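Local coordinates for lipolytic protein G-D-S-L family (Veillonella parvula DSM 2008, PDB 4RW0), which is a GDSL-like (SGNH) hydrolase that probably cleaves ester bonds in lipids or other acylated substrates, at residues A[6-10]-A[54-58]; A[45-51]-A[72-78]; A[79-85]-A[120-124]; A[106-110]-A[128-132]. All blocks are in the same frame, centred on the assembly; numbering follows the deposited sequence.

How the contacts relate
Contacts 1, 2 and 4 reach one five-stranded parallel sheet of order 2-1-3-4-5; contact 3 joins helix 76-80 and its following turn to helix 120-138 beyond the strand ends. Contacts 1 and 2 share helix 48-59 and sit on neighbouring strands, 4-10 and 69-73, with centres 12 Å apart. Contact 2 runs on into contact 3 through helix 76-80, and contact 3 shares helix 120-138 with contact 4, whose strand 104-108 pairs with 69-73. Contacts 1 and 3 lie farthest apart, centres 23 Å away from each other. Along the chain contacts 1 and 2 interlock, and so do 3 and 4, the second pair following the first. The set follows one helical layer across the sheet, and past the strand ends to the turn after helix 76-80.

Contact 1. Residues A[6-10]-A[54-58]; sequences IICFG and NIENW
Phe-9 reaches the helix with CG anti to its carbonyl carbon (chi1 -65°), while Trp-58, with CG anti to the backbone N (chi1 161°), turns one face of its indole to Ile-7 CG2. The two rings meet edge-to-face with an offset: the CZ end of Phe-9 points at the six-membered ring of Trp-58, centroids 5.9 Å apart and planes at 60°. One face of the phenyl is taken by Ile-55, whose CG1 lies 3.6 Å from the centroid of the Phe-9 ring, nearly straight above it, in a CH-pi contact. At the ring edge, Trp-58 CB comes to 4.0 Å from Phe-9 CZ. Two residues earlier on the strand, Ile-7 CG1 touches Trp-58 CZ2 at 4.1 Å. An alanine in place of Phe-9 is likely to open a gap under Ile-55 and leave the Trp-58 face without its edge-on partner. A water adds a polar link at the strand's end, taking hydrogen bonds from Gly-10 N at 3.2 Å and Asn-54 ND2 at 3.0 Å; the same ND2 also bonds to Glu-43. The helix runs roughly antiparallel to the strand. It lies in the connection from strand 36-40 to strand 69-73, passing over strand 4-10 between them, the helix-on-sheet packing of the alpha/beta/alpha fold of SGNH hydrolases.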
loop_
_atom_site.group_PDB
_atom_site.type_symbol
_atom_site.label_atom_id
_atom_site.label_comp_id
_atom_site.label_asym_id
_atom_site.label_seq_id
_atom_site.Cartn_x
_atom_site.Cartn_y
_atom_site.Cartn_z
ATOM N N ILE A 6 12.629 0.614 5.934
ATOM C CA ILE A 6 11.267 0.764 5.563
ATOM C C ILE A 6 10.507 -0.537 5.781
ATOM O O ILE A 6 10.873 -1.600 5.216
ATOM C CB ILE A 6 11.125 1.236 4.115
ATOM C CG1 ILE A 6 11.916 2.537 3.975
ATOM C CG2 ILE A 6 9.665 1.380 3.757
ATOM C CD1 ILE A 6 11.614 3.320 2.699
ATOM N N ILE A 7 9.493 -0.463 6.640
ATOM C CA ILE A 7 8.655 -1.607 7.083
ATOM C C ILE A 7 7.340 -1.470 6.301
ATOM O O ILE A 7 6.724 -0.411 6.351
ATOM C CB ILE A 7 8.327 -1.482 8.596
ATOM C CG1 ILE A 7 9.564 -1.498 9.416
ATOM C CG2 ILE A 7 7.491 -2.650 9.049
ATOM C CD1 ILE A 7 10.425 -2.750 9.212
ATOM N N CYS A 8 6.940 -2.498 5.538
ATOM C CA CYS A 8 5.744 -2.463 4.728
ATOM C C CYS A 8 4.653 -3.398 5.209
ATOM O O CYS A 8 4.854 -4.638 5.299
ATOM C CB CYS A 8 6.046 -2.785 3.229
ATOM S SG CYS A 8 7.466 -1.796 2.621
ATOM N N PHE A 9 3.468 -2.834 5.443
ATOM C CA PHE A 9 2.272 -3.600 5.811
ATOM C C PHE A 9 1.190 -3.438 4.778
ATOM O O PHE A 9 1.071 -2.361 4.122
ATOM C CB PHE A 9 1.698 -3.040 7.126
ATOM C CG PHE A 9 2.595 -3.221 8.325
ATOM C CD1 PHE A 9 2.644 -4.385 8.990
ATOM C CD2 PHE A 9 3.432 -2.214 8.738
ATOM C CE1 PHE A 9 3.492 -4.571 10.094
ATOM C CE2 PHE A 9 4.224 -2.351 9.850
ATOM C CZ PHE A 9 4.276 -3.547 10.523
ATOM N N GLY A 10 0.378 -4.493 4.668
ATOM C CA GLY A 10 -0.765 -4.543 3.781
ATOM C C GLY A 10 -1.234 -5.945 3.458
ATOM O O GLY A 10 -0.981 -6.873 4.204
ATOM N N ASN A 54 -1.199 -6.789 12.821
ATOM C CA ASN A 54 0.197 -6.974 12.394
ATOM C C ASN A 54 1.085 -5.873 12.846
ATOM O O ASN A 54 2.214 -6.097 13.249
ATOM C CB ASN A 54 0.278 -7.167 10.892
ATOM C CG ASN A 54 -0.381 -8.474 10.439
ATOM O OD1 ASN A 54 -0.478 -9.432 11.174
ATOM N ND2 ASN A 54 -0.769 -8.516 9.203
ATOM N N ILE A 55 0.571 -4.631 12.775
ATOM C CA ILE A 55 1.366 -3.502 13.165
ATOM C C ILE A 55 1.628 -3.539 14.671
ATOM O O ILE A 55 2.716 -3.256 15.123
ATOM C CB ILE A 55 0.649 -2.185 12.777
ATOM C CG1 ILE A 55 0.598 -2.069 11.285
ATOM C CG2 ILE A 55 1.374 -1.002 13.281
ATOM C CD1 ILE A 55 -0.322 -0.938 10.816
ATOM N N GLU A 56 0.614 -3.893 15.423
ATOM C CA GLU A 56 0.780 -3.964 16.918
ATOM C C GLU A 56 1.766 -5.022 17.249
ATOM O O GLU A 56 2.615 -4.831 18.126
ATOM C CB GLU A 56 -0.537 -4.320 17.624
ATOM C CG GLU A 56 -1.671 -3.299 17.499
ATOM C CD GLU A 56 -3.068 -3.839 17.956
ATOM O OE1 GLU A 56 -3.226 -5.088 18.048
ATOM O OE2 GLU A 56 -4.032 -3.017 18.138
ATOM N N ASN A 57 1.701 -6.175 16.571
ATOM C CA ASN A 57 2.623 -7.285 16.977
ATOM C C ASN A 57 4.058 -6.929 16.653
ATOM O O ASN A 57 4.991 -7.250 17.391
ATOM C CB ASN A 57 2.247 -8.613 16.283
ATOM C CG ASN A 57 0.851 -9.104 16.668
ATOM O OD1 ASN A 57 0.321 -8.768 17.738
ATOM N ND2 ASN A 57 0.220 -9.837 15.767
ATOM N N TRP A 58 4.257 -6.172 15.586
ATOM C CA TRP A 58 5.609 -5.672 15.319
ATOM C C TRP A 58 5.992 -4.560 16.293
ATOM O O TRP A 58 7.116 -4.504 16.813
ATOM C CB TRP A 58 5.713 -5.159 13.838
ATOM C CG TRP A 58 6.879 -4.235 13.606
ATOM C CD1 TRP A 58 8.141 -4.615 13.440
ATOM C CD2 TRP A 58 6.868 -2.816 13.595
ATOM N NE1 TRP A 58 8.952 -3.522 13.330
ATOM C CE2 TRP A 58 8.170 -2.398 13.376
ATOM C CE3 TRP A 58 5.877 -1.863 13.726
ATOM C CZ2 TRP A 58 8.541 -1.077 13.359
ATOM C CZ3 TRP A 58 6.231 -0.488 13.617
ATOM C CH2 TRP A 58 7.544 -0.113 13.504
HETATM O O HOH W 1 0.127 -6.718 6.942
#

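Contact 2. Residues A[45-51]-A[72-78]; sequences GCSVQGM and LMCGTND
Leu-72 meets the selenomethionine Met-51, whose chain, bent at chi3 (74°), brings CE to 4.2 Å from Leu-72 CB. Next, the carbonyl O of Met-73 lies near the selenium. Cys-74 presses its CB to 3.7 Å from Met-51 SE and turns SG toward the carbonyl oxygens of Cys-46 and Ser-47. Gly-75, the N-cap of the next helix, has its CA 3.5 Å from Val-48 CG2, and its positive phi calls for glycine. Residues 75-78 read GTND, the block III signature of SGNH hydrolases, whose asparagine in relatives contributes to the oxyanion hole. Here Asn-77 ND2 donates an almost straight bond (175°) to Cys-46 O at 2.9 Å, from above the carbonyl plane, and a second one to a water that Gly-45 N also holds. Asp-78 grips the start of helix 48-59, where the N-cap Ser-47 OG accepts from Gly-50 N at 3.0 Å: its OD1, by the syn lone pair, accepts from Val-48 N at 2.8 Å, while OD2 takes a bond from a water bound to Gln-49 N. With a leucine in place of Asp-78, the Val-48 amide would probably lose its acceptor and that water its carboxylate partner.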
loop_
_atom_site.group_PDB
_atom_site.type_symbol
_atom_site.label_atom_id
_atom_site.label_comp_id
_atom_site.label_asym_id
_atom_site.label_seq_id
_atom_site.Cartn_x
_atom_site.Cartn_y
_atom_site.Cartn_z
ATOM N N GLY A 45 -4.868 -11.946 1.902
ATOM C CA GLY A 45 -6.185 -12.079 2.449
ATOM C C GLY A 45 -6.444 -11.090 3.578
ATOM O O GLY A 45 -7.543 -11.053 4.075
ATOM N N CYS A 46 -5.489 -10.241 3.917
ATOM C CA CYS A 46 -5.599 -9.380 5.106
ATOM C C CYS A 46 -6.678 -8.280 5.009
ATOM O O CYS A 46 -6.850 -7.613 3.973
ATOM C CB CYS A 46 -4.250 -8.680 5.323
ATOM S SG CYS A 46 -4.002 -8.024 6.970
ATOM N N SER A 47 -7.402 -8.081 6.101
ATOM C CA SER A 47 -8.325 -6.931 6.227
ATOM C C SER A 47 -7.614 -5.745 6.906
ATOM O O SER A 47 -6.507 -5.902 7.421
ATOM C CB SER A 47 -9.545 -7.317 7.091
ATOM O OG SER A 47 -9.099 -7.622 8.443
ATOM N N VAL A 48 -8.252 -4.558 6.915
ATOM C CA VAL A 48 -7.611 -3.386 7.491
ATOM C C VAL A 48 -7.442 -3.611 9.013
ATOM O O VAL A 48 -6.385 -3.379 9.529
ATOM C CB VAL A 48 -8.395 -2.079 7.297
ATOM C CG1 VAL A 48 -7.541 -0.950 7.816
ATOM C CG2 VAL A 48 -8.658 -1.817 5.859
ATOM N N GLN A 49 -8.426 -4.230 9.664
ATOM C CA GLN A 49 -8.238 -4.503 11.097
ATOM C C GLN A 49 -7.171 -5.568 11.318
ATOM O O GLN A 49 -6.407 -5.504 12.273
ATOM C CB GLN A 49 -9.558 -4.957 11.739
ATOM C CG GLN A 49 -9.432 -5.178 13.270
ATOM C CD GLN A 49 -9.220 -3.877 14.040
ATOM O OE1 GLN A 49 -9.974 -2.916 13.908
ATOM N NE2 GLN A 49 -8.139 -3.810 14.757
ATOM N N GLY A 50 -7.136 -6.590 10.486
ATOM C CA GLY A 50 -6.014 -7.541 10.553
ATOM C C GLY A 50 -4.633 -6.914 10.398
ATOM O O GLY A 50 -3.643 -7.262 11.085
HETATM N N MSE A 51 -4.539 -5.916 9.548
HETATM C CA MSE A 51 -3.259 -5.166 9.414
HETATM C C MSE A 51 -2.883 -4.440 10.704
HETATM O O MSE A 51 -1.757 -4.341 11.042
HETATM C CB MSE A 51 -3.322 -4.158 8.250
HETATM C CG MSE A 51 -2.006 -3.377 8.080
HETATM SE SE MSE A 51 -1.988 -2.141 6.490
HETATM C CE MSE A 51 -3.160 -0.763 7.262
ATOM N N LEU A 72 1.991 1.708 4.668
ATOM C CA LEU A 72 0.749 1.031 4.932
ATOM C C LEU A 72 -0.164 1.155 3.696
ATOM O O LEU A 72 -0.343 2.225 3.112
ATOM C CB LEU A 72 -0.060 1.741 6.035
ATOM C CG LEU A 72 0.674 2.047 7.276
ATOM C CD1 LEU A 72 -0.220 2.834 8.206
ATOM C CD2 LEU A 72 1.051 0.699 7.859
HETATM N N MSE A 73 -0.838 0.086 3.398
HETATM C CA MSE A 73 -1.878 0.113 2.367
HETATM C C MSE A 73 -2.797 -1.061 2.528
HETATM O O MSE A 73 -2.327 -2.240 2.565
HETATM C CB MSE A 73 -1.195 0.098 0.960
HETATM C CG MSE A 73 -2.270 0.031 -0.074
HETATM SE SE MSE A 73 -1.474 0.146 -1.933
HETATM C CE MSE A 73 -0.388 -1.529 -2.047
ATOM N N CYS A 74 -4.122 -0.850 2.594
ATOM C CA CYS A 74 -5.036 -1.974 2.776
ATOM C C CYS A 74 -6.488 -1.560 2.482
ATOM O O CYS A 74 -6.775 -0.399 2.272
ATOM C CB CYS A 74 -4.914 -2.487 4.225
ATOM S SG CYS A 74 -5.215 -4.252 4.415
ATOM N N GLY A 75 -7.393 -2.514 2.460
ATOM C CA GLY A 75 -8.821 -2.213 2.381
ATOM C C GLY A 75 -9.552 -2.886 1.289
ATOM O O GLY A 75 -10.763 -3.099 1.379
ATOM N N THR A 76 -8.828 -3.308 0.244
ATOM C CA THR A 76 -9.474 -4.100 -0.805
ATOM C C THR A 76 -10.314 -5.246 -0.323
ATOM O O THR A 76 -11.452 -5.450 -0.805
ATOM C CB THR A 76 -8.402 -4.639 -1.805
ATOM O OG1 THR A 76 -7.821 -3.509 -2.446
ATOM C CG2 THR A 76 -8.975 -5.649 -2.832
ATOM N N ASN A 77 -9.778 -6.070 0.580
ATOM C CA ASN A 77 -10.590 -7.202 1.061
ATOM C C ASN A 77 -11.866 -6.792 1.783
ATOM O O ASN A 77 -12.903 -7.456 1.666
ATOM C CB ASN A 77 -9.743 -8.156 1.886
ATOM C CG ASN A 77 -8.717 -8.900 0.986
ATOM O OD1 ASN A 77 -9.089 -9.448 -0.087
ATOM N ND2 ASN A 77 -7.429 -8.880 1.380
ATOM N N ASP A 78 -11.791 -5.683 2.482
ATOM C CA ASP A 78 -12.956 -5.144 3.194
ATOM C C ASP A 78 -13.995 -4.674 2.185
ATOM O O ASP A 78 -15.168 -5.011 2.329
ATOM C CB ASP A 78 -12.563 -3.986 4.069
ATOM C CG ASP A 78 -11.591 -4.412 5.201
ATOM O OD1 ASP A 78 -10.341 -4.468 5.000
ATOM O OD2 ASP A 78 -12.099 -4.722 6.279
HETATM O O HOH W 2 -5.350 -9.993 -0.173
HETATM O O HOH W 3 -11.128 -4.714 8.790
#

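Contact 3. Residues A[79-85]-A[120-124]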
loop_
_atom_site.group_PDB
_atom_site.type_symbol
_atom_site.label_atom_id
_atom_site.label_comp_id
_atom_site.label_asym_id
_atom_site.label_seq_id
_atom_site.Cartn_x
_atom_site.Cartn_y
_atom_site.Cartn_z
ATOM N N ILE A 79 -13.553 -3.971 1.141
ATOM C CA ILE A 79 -14.454 -3.490 0.116
ATOM C C ILE A 79 -15.079 -4.647 -0.624
ATOM O O ILE A 79 -16.317 -4.673 -0.870
ATOM C CB ILE A 79 -13.762 -2.498 -0.760
ATOM C CG1 ILE A 79 -13.411 -1.285 0.065
ATOM C CG2 ILE A 79 -14.619 -2.102 -1.970
ATOM C CD1 ILE A 79 -12.461 -0.333 -0.675
ATOM N N LEU A 80 -14.286 -5.674 -0.943
ATOM C CA LEU A 80 -14.863 -6.832 -1.595
ATOM C C LEU A 80 -15.898 -7.546 -0.719
ATOM O O LEU A 80 -16.790 -8.181 -1.210
ATOM C CB LEU A 80 -13.819 -7.847 -1.983
ATOM C CG LEU A 80 -12.922 -7.399 -3.132
ATOM C CD1 LEU A 80 -11.758 -8.383 -3.208
ATOM C CD2 LEU A 80 -13.669 -7.359 -4.453
ATOM N N GLN A 81 -15.754 -7.477 0.581
ATOM C CA GLN A 81 -16.700 -8.101 1.476
ATOM C C GLN A 81 -17.867 -7.200 1.839
ATOM O O GLN A 81 -18.676 -7.577 2.620
ATOM C CB GLN A 81 -15.977 -8.563 2.734
ATOM C CG GLN A 81 -15.215 -9.842 2.436
ATOM C CD GLN A 81 -14.229 -10.211 3.512
ATOM O OE1 GLN A 81 -14.063 -9.492 4.506
ATOM N NE2 GLN A 81 -13.556 -11.346 3.324
ATOM N N GLY A 82 -17.939 -5.999 1.306
ATOM C CA GLY A 82 -19.117 -5.206 1.488
ATOM C C GLY A 82 -18.993 -4.038 2.420
ATOM O O GLY A 82 -19.954 -3.321 2.546
ATOM N N ARG A 83 -17.833 -3.768 3.032
ATOM C CA ARG A 83 -17.748 -2.648 3.946
ATOM C C ARG A 83 -17.760 -1.352 3.187
ATOM O O ARG A 83 -17.295 -1.276 2.040
ATOM C CB ARG A 83 -16.523 -2.711 4.862
ATOM C CG ARG A 83 -16.170 -4.068 5.492
ATOM C CD ARG A 83 -17.291 -4.630 6.318
ATOM N NE ARG A 83 -17.775 -3.663 7.325
ATOM C CZ ARG A 83 -17.414 -3.615 8.616
ATOM N NH1 ARG A 83 -17.953 -2.690 9.393
ATOM N NH2 ARG A 83 -16.519 -4.455 9.133
ATOM N N ASP A 84 -18.225 -0.283 3.814
ATOM C CA ASP A 84 -18.280 0.982 3.125
ATOM C C ASP A 84 -17.030 1.819 3.381
ATOM O O ASP A 84 -16.193 1.463 4.237
ATOM C CB ASP A 84 -19.608 1.707 3.450
ATOM C CG ASP A 84 -19.672 2.248 4.886
ATOM O OD1 ASP A 84 -18.641 2.438 5.563
ATOM O OD2 ASP A 84 -20.794 2.509 5.333
ATOM N N SER A 85 -16.906 2.912 2.634
ATOM C CA SER A 85 -15.766 3.788 2.638
ATOM C C SER A 85 -15.531 4.447 3.968
ATOM O O SER A 85 -14.396 4.782 4.316
ATOM C CB SER A 85 -15.928 4.911 1.607
ATOM O OG SER A 85 -17.115 5.628 1.838
ATOM N N LEU A 120 -18.256 -1.448 -6.715
ATOM C CA LEU A 120 -17.210 -1.491 -5.675
ATOM C C LEU A 120 -16.054 -0.516 -5.880
ATOM O O LEU A 120 -15.505 0.025 -4.908
ATOM C CB LEU A 120 -16.684 -2.903 -5.514
ATOM C CG LEU A 120 -17.731 -3.850 -5.000
ATOM C CD1 LEU A 120 -17.119 -5.205 -4.832
ATOM C CD2 LEU A 120 -18.312 -3.336 -3.689
ATOM N N ASP A 121 -15.669 -0.251 -7.124
ATOM C CA ASP A 121 -14.542 0.651 -7.306
ATOM C C ASP A 121 -14.796 2.047 -6.856
ATOM O O ASP A 121 -13.844 2.829 -6.614
ATOM C CB ASP A 121 -14.095 0.720 -8.781
ATOM C CG ASP A 121 -12.708 1.343 -8.915
ATOM O OD1 ASP A 121 -11.753 0.765 -8.291
ATOM O OD2 ASP A 121 -12.589 2.431 -9.522
ATOM N N LEU A 122 -16.084 2.421 -6.816
ATOM C CA LEU A 122 -16.419 3.760 -6.313
ATOM C C LEU A 122 -16.101 3.895 -4.809
ATOM O O LEU A 122 -15.697 4.976 -4.346
ATOM C CB LEU A 122 -17.890 4.121 -6.573
ATOM C CG LEU A 122 -18.399 3.968 -8.019
ATOM C CD1 LEU A 122 -19.891 4.315 -8.108
ATOM C CD2 LEU A 122 -17.617 4.873 -8.945
ATOM N N VAL A 123 -16.231 2.805 -4.071
ATOM C CA VAL A 123 -15.866 2.816 -2.634
ATOM C C VAL A 123 -14.351 3.056 -2.487
ATOM O O VAL A 123 -13.882 3.921 -1.703
ATOM C CB VAL A 123 -16.246 1.507 -1.968
ATOM C CG1 VAL A 123 -15.961 1.585 -0.480
ATOM C CG2 VAL A 123 -17.716 1.166 -2.191
ATOM N N VAL A 124 -13.572 2.375 -3.349
ATOM C CA VAL A 124 -12.104 2.527 -3.371
ATOM C C VAL A 124 -11.737 3.982 -3.629
ATOM O O VAL A 124 -10.898 4.591 -2.966
ATOM C CB VAL A 124 -11.435 1.617 -4.485
ATOM C CG1 VAL A 124 -9.970 1.948 -4.657
ATOM C CG2 VAL A 124 -11.528 0.171 -4.132
#
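A Schellman motif at Gly-82 closes helix 76-80, and the turn from there into helix 85-100 packs on the N-terminal part of helix 120-138 through Ile-79 and Val-123. Ile-79 is the centrepiece. Its CG1 lies 3.9 Å from Val-123 CG1, the two side chains lying alongside and pointing opposite ways. Beyond, CD1 of Ile-79 continues to 3.6 Å from Val-124 CG2; an extended chain (chi2 169°) carries it there. On the other branch, CG2 of Ile-79 sits 3.7 Å from Leu-120 O. Leu-120, partly exposed, adds its CD2 at 3.7 Å from Ile-79 O and its CD1 at 4.1 Å from Leu-80 CD2. At the far end of the turn Val-123 CG1, anti to its own backbone N, meets the start of helix 85-100, 3.5 Å from Ser-85 N. Ile-113, from a neighbouring loop, touches Ile-79, Leu-80 and Val-124 and extends the apolar patch. The polar ends of the turn look to other partners: Asp-84 OD1 accepts from Tyr-87 N, and Ser-85 OG bonds to Glu-126. The arrangement is a Schellman-closed helix end followed by a short turn and an aspartate N-cap, packed on a third helix through apolar side chains.

Contact 4. Residues A[106-110]-A[128-132]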
loop_
_atom_site.group_PDB
_atom_site.type_symbol
_atom_site.label_atom_id
_atom_site.label_comp_id
_atom_site.label_asym_id
_atom_site.label_seq_id
_atom_site.Cartn_x
_atom_site.Cartn_y
_atom_site.Cartn_z
ATOM N N ILE A 106 4.130 6.321 5.405
ATOM C CA ILE A 106 3.843 6.538 3.965
ATOM C C ILE A 106 2.624 5.753 3.625
ATOM O O ILE A 106 2.539 4.560 3.925
ATOM C CB ILE A 106 5.028 6.095 3.101
ATOM C CG1 ILE A 106 6.276 6.840 3.503
ATOM C CG2 ILE A 106 4.680 6.314 1.636
ATOM C CD1 ILE A 106 7.556 6.202 3.021
ATOM N N ILE A 107 1.658 6.417 3.003
ATOM C CA ILE A 107 0.410 5.823 2.670
ATOM C C ILE A 107 0.331 5.426 1.186
ATOM O O ILE A 107 0.690 6.233 0.328
ATOM C CB ILE A 107 -0.750 6.839 2.943
ATOM C CG1 ILE A 107 -0.813 7.195 4.416
ATOM C CG2 ILE A 107 -2.088 6.256 2.575
ATOM C CD1 ILE A 107 -1.759 8.341 4.711
ATOM N N GLY A 108 -0.127 4.206 0.898
ATOM C CA GLY A 108 -0.355 3.783 -0.479
ATOM C C GLY A 108 -1.816 3.807 -0.766
ATOM O O GLY A 108 -2.617 3.439 0.085
ATOM N N LEU A 109 -2.206 4.307 -1.933
ATOM C CA LEU A 109 -3.613 4.300 -2.336
ATOM C C LEU A 109 -3.814 3.047 -3.144
ATOM O O LEU A 109 -3.237 2.913 -4.214
ATOM C CB LEU A 109 -3.948 5.531 -3.174
ATOM C CG LEU A 109 -3.526 6.844 -2.548
ATOM C CD1 LEU A 109 -3.838 8.042 -3.460
ATOM C CD2 LEU A 109 -4.190 7.040 -1.196
ATOM N N GLU A 110 -4.696 2.174 -2.681
ATOM C CA GLU A 110 -4.860 0.909 -3.290
ATOM C C GLU A 110 -5.522 1.047 -4.694
ATOM O O GLU A 110 -6.227 1.998 -4.970
ATOM C CB GLU A 110 -5.628 -0.050 -2.390
ATOM C CG GLU A 110 -5.163 -1.509 -2.613
ATOM C CD GLU A 110 -5.333 -2.456 -1.391
ATOM O OE1 GLU A 110 -6.146 -2.139 -0.492
ATOM O OE2 GLU A 110 -4.647 -3.519 -1.371
ATOM N N ASN A 128 -9.811 6.623 -1.224
ATOM C CA ASN A 128 -8.558 7.234 -1.599
ATOM C C ASN A 128 -8.615 8.759 -1.575
ATOM O O ASN A 128 -7.636 9.412 -1.217
ATOM C CB ASN A 128 -8.050 6.745 -2.971
ATOM C CG ASN A 128 -7.540 5.325 -2.960
ATOM O OD1 ASN A 128 -7.267 4.764 -1.912
ATOM N ND2 ASN A 128 -7.441 4.726 -4.156
ATOM N N GLU A 129 -9.735 9.348 -1.974
ATOM C CA GLU A 129 -9.901 10.825 -1.808
ATOM C C GLU A 129 -9.768 11.299 -0.371
ATOM O O GLU A 129 -9.074 12.285 -0.080
ATOM C CB GLU A 129 -11.280 11.319 -2.372
ATOM C CG GLU A 129 -11.332 11.305 -3.895
ATOM C CD GLU A 129 -10.100 11.960 -4.569
ATOM O OE1 GLU A 129 -9.396 11.221 -5.333
ATOM O OE2 GLU A 129 -9.804 13.179 -4.312
ATOM N N GLN A 130 -10.358 10.569 0.547
ATOM C CA GLN A 130 -10.235 10.941 1.955
ATOM C C GLN A 130 -8.840 10.757 2.483
ATOM O O GLN A 130 -8.375 11.536 3.316
ATOM C CB GLN A 130 -11.244 10.189 2.784
ATOM C CG GLN A 130 -12.693 10.541 2.469
ATOM C CD GLN A 130 -13.682 9.676 3.216
ATOM O OE1 GLN A 130 -13.898 9.842 4.407
ATOM N NE2 GLN A 130 -14.281 8.737 2.521
ATOM N N LEU A 131 -8.116 9.748 1.980
ATOM C CA LEU A 131 -6.739 9.551 2.415
ATOM C C LEU A 131 -5.873 10.680 1.926
ATOM O O LEU A 131 -4.977 11.174 2.629
ATOM C CB LEU A 131 -6.176 8.189 1.870
ATOM C CG LEU A 131 -6.705 6.922 2.540
ATOM C CD1 LEU A 131 -6.199 5.650 1.809
ATOM C CD2 LEU A 131 -6.258 6.913 4.017
ATOM N N LYS A 132 -6.063 11.080 0.675
ATOM C CA LYS A 132 -5.246 12.195 0.170
ATOM C C LYS A 132 -5.490 13.463 1.019
ATOM O O LYS A 132 -4.557 14.210 1.287
ATOM C CB LYS A 132 -5.547 12.550 -1.279
ATOM C CG LYS A 132 -5.210 11.491 -2.263
ATOM C CD LYS A 132 -5.440 11.981 -3.674
ATOM C CE LYS A 132 -6.329 11.048 -4.435
ATOM N NZ LYS A 132 -6.172 11.298 -5.890
HETATM O O HOH W 4 -6.562 2.612 -0.282
#
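Leu-109 and Leu-131 join strand 104-108 and the loop after it to helix 120-138, the first two elements of a beta-alpha-beta unit completed by the neighbouring parallel strand 141-143. The apolar part centres on Leu-109, whose two methyls divide the helix surface between them. CD2 lies 3.8 Å from Leu-131 CB, the two leucines passing flank to flank with their ends directed oppositely, while CD1 rests 3.9 Å from Lys-132 CG, on the aliphatic stem of that lysine. Lys-132 then carries its NZ to Glu-129 OE1 in a salt bridge of 3.3 Å. Two residues earlier on the strand, Ile-107 CG2 makes a looser touch with Leu-131 CD1 at 4.2 Å. Helix 85-100 contributes Leu-92 and Tyr-89 against Leu-131.

The polar part belongs to Asn-128, whose CG, anti to the carbonyl carbon (chi1 -72°), lies against Leu-109 CB. Its ND2 donates to Glu-110 O at 3.1 Å, with an N-H...O angle of 161°; ND2 lies in the carbonyl plane of Glu-110, and Glu-110 O in turn close to the amide plane of Asn-128. The Glu-110 carboxylate turns off to Thr-76 N. At the other end of the amide, a water donates to Asn-128 OD1 at 2.8 Å and accepts from Glu-110 N at 3.1 Å.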